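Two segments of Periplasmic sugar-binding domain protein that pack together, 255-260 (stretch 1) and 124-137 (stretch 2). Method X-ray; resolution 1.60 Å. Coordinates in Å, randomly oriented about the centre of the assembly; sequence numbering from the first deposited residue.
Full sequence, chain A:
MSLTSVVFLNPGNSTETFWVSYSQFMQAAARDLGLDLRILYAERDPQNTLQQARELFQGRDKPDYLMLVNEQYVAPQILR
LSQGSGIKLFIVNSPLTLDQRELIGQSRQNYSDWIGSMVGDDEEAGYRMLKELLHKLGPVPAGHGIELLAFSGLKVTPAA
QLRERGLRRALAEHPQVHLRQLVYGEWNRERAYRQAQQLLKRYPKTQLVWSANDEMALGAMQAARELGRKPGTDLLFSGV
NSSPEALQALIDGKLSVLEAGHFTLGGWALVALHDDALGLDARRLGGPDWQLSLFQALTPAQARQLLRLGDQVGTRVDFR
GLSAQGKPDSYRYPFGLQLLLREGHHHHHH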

# COMPACT_ATOMS: atom_id res chain seq x y z
N LEU A 255 -9.84 4.55 15.90
CA LEU A 255 -8.59 4.17 15.25
C LEU A 255 -7.79 5.46 15.38
O LEU A 255 -8.26 6.52 14.98
CB LEU A 255 -8.83 3.82 13.78
CG LEU A 255 -7.59 3.51 12.92
CD1 LEU A 255 -6.78 2.39 13.55
CD2 LEU A 255 -8.04 3.13 11.51
N SER A 256 -6.58 5.38 15.94
CA SER A 256 -5.78 6.57 16.18
C SER A 256 -4.92 7.09 15.05
O SER A 256 -4.72 8.30 14.93
CB SER A 256 -4.89 6.35 17.41
OG SER A 256 -5.69 6.21 18.58
N VAL A 257 -4.40 6.19 14.23
CA VAL A 257 -3.54 6.57 13.12
C VAL A 257 -3.89 5.74 11.89
O VAL A 257 -4.04 4.52 11.99
CB VAL A 257 -2.05 6.32 13.44
CG1 VAL A 257 -1.18 6.81 12.28
CG2 VAL A 257 -1.67 7.03 14.74
N LEU A 258 -4.03 6.39 10.74
CA LEU A 258 -4.34 5.67 9.51
C LEU A 258 -3.50 6.25 8.39
O LEU A 258 -3.74 7.38 7.94
CB LEU A 258 -5.83 5.76 9.17
CG LEU A 258 -6.30 4.99 7.93
CD1 LEU A 258 -5.96 3.50 8.06
CD2 LEU A 258 -7.81 5.17 7.78
N GLU A 259 -2.49 5.50 7.96
CA GLU A 259 -1.61 5.92 6.87
C GLU A 259 -2.28 5.52 5.57
O GLU A 259 -2.61 4.35 5.37
CB GLU A 259 -0.25 5.23 6.97
CG GLU A 259 0.65 5.71 8.11
CD GLU A 259 1.23 7.08 7.86
OE1 GLU A 259 1.40 7.45 6.67
OE2 GLU A 259 1.53 7.79 8.84
N ALA A 260 -2.47 6.47 4.66
CA ALA A 260 -3.12 6.16 3.40
C ALA A 260 -2.52 6.93 2.25
O ALA A 260 -1.80 7.91 2.45
CB ALA A 260 -4.61 6.46 3.50
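Stretch 2 (124-137) EAGYRMLKELLHKL

Stretch 2 is helical throughout, Glu124 to Leu137, with phi and psi near -63° and -42° and i-to-i+4 hydrogen bonds such as Met129 N to Ala125 O at 3.0 Å. In stretch 1, Val257 to Ala260 have extended backbones and belong to a strand. The helix runs nearly antiparallel to this strand: the N-to-C directions make an angle of 158°, and the axes approach to 8.9 Å. The register therefore runs in reverse, with the CA of Val257 6.5 Å from the CA of Met129 and the CA of Glu259 6.3 Å from the CA of Ala125.

Within the strand, Val257 and Glu259 point toward the helix and Leu258 away; Ser256, just before, also points toward it. On the helix, Ala125, Arg128, Met129, Glu132, Leu133 and Lys136 recur at spacings of three and four and so form one contact stripe.

Val257, compact and branched, fits among several helix side chains: its CG2 lies 3.5 Å from CB of Glu132 and 4.0 Å from CD2 of Leu133, while its CG1 is 4.4 Å from CG of Met129, here selenomethionine. The CA-to-CB bond of Leu133 points sideways, but the end of its side chain comes nearer, giving apolar contact with Val257. Glu259 packs through its aliphatic part, CG lying 3.6 Å from CG of Met129 and 4.2 Å from CB of Ala125, which offers it a small apolar surface. OE2 of Glu259 is 3.6 Å from CB of Arg128, but the two residues form no salt bridge. The end of Arg128 leads away, and its NE donates a hydrogen bond, part of a salt bridge, to OE2 of Glu124 at 2.9 Å, one turn back along the helix.

At the other end, small Ser256 meets the methylene chain of Lys136, whose CE lies 3.1 Å from Ser256 O and CD 3.9 Å from Ser256 CB. No hydrogen bond crosses between the stretches; the contact, burying 381 Å² summed over both sides, rests on van der Waals packing, mostly of side chains.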

# COMPACT_ATOMS: atom_id res chain seq x y z
N GLU A 124 8.57 4.56 5.62
CA GLU A 124 8.17 5.77 6.33
C GLU A 124 6.83 5.55 7.03
O GLU A 124 6.64 5.98 8.16
CB GLU A 124 8.05 6.95 5.36
CG GLU A 124 7.55 8.24 6.01
CD GLU A 124 8.56 8.88 6.95
OE1 GLU A 124 9.51 8.20 7.38
OE2 GLU A 124 8.39 10.08 7.27
N ALA A 125 5.91 4.86 6.36
CA ALA A 125 4.60 4.60 6.95
C ALA A 125 4.72 3.78 8.24
O ALA A 125 4.05 4.08 9.24
CB ALA A 125 3.71 3.89 5.95
N GLY A 126 5.56 2.75 8.21
CA GLY A 126 5.74 1.91 9.39
C GLY A 126 6.36 2.68 10.53
O GLY A 126 5.99 2.53 11.69
N TYR A 127 7.33 3.52 10.19
CA TYR A 127 8.03 4.34 11.17
C TYR A 127 7.06 5.37 11.77
O TYR A 127 6.92 5.48 12.99
CB TYR A 127 9.18 5.06 10.48
CG TYR A 127 9.95 6.03 11.34
CD1 TYR A 127 10.79 5.58 12.36
CD2 TYR A 127 9.88 7.41 11.11
CE1 TYR A 127 11.54 6.46 13.12
CE2 TYR A 127 10.63 8.30 11.87
CZ TYR A 127 11.46 7.82 12.87
OH TYR A 127 12.19 8.71 13.63
N ARG A 128 6.39 6.11 10.90
CA ARG A 128 5.46 7.15 11.35
C ARG A 128 4.31 6.61 12.19
O ARG A 128 3.86 7.28 13.10
CB ARG A 128 4.93 7.93 10.14
CG ARG A 128 5.98 8.84 9.50
CD ARG A 128 6.42 9.92 10.48
NE ARG A 128 7.67 10.55 10.07
CZ ARG A 128 8.40 11.34 10.86
NH1 ARG A 128 8.00 11.59 12.10
NH2 ARG A 128 9.54 11.86 10.41
N MSE A 129 3.85 5.39 11.90
CA MSE A 129 2.76 4.86 12.71
C MSE A 129 3.12 4.76 14.18
O MSE A 129 2.34 5.15 15.04
CB MSE A 129 2.29 3.50 12.21
CG MSE A 129 1.42 3.57 10.96
SE MSE A 129 0.49 1.90 10.62
CE MSE A 129 2.02 0.84 10.01
N LEU A 130 4.31 4.25 14.48
CA LEU A 130 4.69 4.14 15.89
C LEU A 130 4.91 5.52 16.49
O LEU A 130 4.48 5.78 17.61
CB LEU A 130 5.94 3.28 16.07
CG LEU A 130 6.21 2.98 17.56
CD1 LEU A 130 5.03 2.23 18.15
CD2 LEU A 130 7.48 2.17 17.71
N LYS A 131 5.59 6.41 15.76
CA LYS A 131 5.83 7.76 16.28
C LYS A 131 4.51 8.47 16.58
O LYS A 131 4.39 9.13 17.61
CB LYS A 131 6.66 8.59 15.29
CG LYS A 131 8.12 8.18 15.23
CD LYS A 131 8.95 9.16 14.41
CE LYS A 131 9.06 10.52 15.07
NZ LYS A 131 9.86 10.50 16.32
N GLU A 132 3.54 8.32 15.69
CA GLU A 132 2.23 8.94 15.88
C GLU A 132 1.49 8.34 17.07
O GLU A 132 0.88 9.06 17.86
CB GLU A 132 1.38 8.77 14.62
CG GLU A 132 1.73 9.73 13.50
CD GLU A 132 1.32 11.15 13.84
OE1 GLU A 132 0.10 11.41 13.92
OE2 GLU A 132 2.22 12.00 14.02
N LEU A 133 1.54 7.02 17.20
CA LEU A 133 0.88 6.35 18.32
C LEU A 133 1.48 6.83 19.63
O LEU A 133 0.76 7.12 20.59
CB LEU A 133 1.03 4.83 18.20
CG LEU A 133 0.17 4.11 17.15
CD1 LEU A 133 0.60 2.65 17.09
CD2 LEU A 133 -1.31 4.22 17.50
N LEU A 134 2.81 6.91 19.67
CA LEU A 134 3.50 7.36 20.88
C LEU A 134 3.11 8.80 21.20
O LEU A 134 2.92 9.15 22.37
CB LEU A 134 5.01 7.26 20.68
CG LEU A 134 5.59 5.86 20.89
CD1 LEU A 134 7.06 5.84 20.48
CD2 LEU A 134 5.43 5.47 22.35
N HIS A 135 2.98 9.62 20.17
CA HIS A 135 2.61 11.02 20.39
C HIS A 135 1.23 11.14 21.01
O HIS A 135 1.02 11.90 21.95
CB HIS A 135 2.65 11.79 19.08
CG HIS A 135 2.39 13.26 19.26
ND1 HIS A 135 3.27 14.08 19.93
CD2 HIS A 135 1.33 14.03 18.92
CE1 HIS A 135 2.76 15.30 19.99
NE2 HIS A 135 1.58 15.29 19.38
N LYS A 136 0.28 10.38 20.47
CA LYS A 136 -1.09 10.43 20.97
C LYS A 136 -1.25 9.82 22.37
O LYS A 136 -2.08 10.28 23.15
CB LYS A 136 -2.03 9.74 19.98
CG LYS A 136 -2.04 10.43 18.62
CD LYS A 136 -3.02 9.78 17.66
CE LYS A 136 -2.94 10.40 16.28
NZ LYS A 136 -3.21 11.86 16.32
N LEU A 137 -0.46 8.80 22.68
CA LEU A 137 -0.55 8.18 24.00
C LEU A 137 -0.13 9.19 25.06
O LEU A 137 -0.69 9.24 26.15
CB LEU A 137 0.36 6.95 24.08
CG LEU A 137 0.32 6.22 25.43
CD1 LEU A 137 -1.07 5.63 25.63
CD2 LEU A 137 1.38 5.11 25.47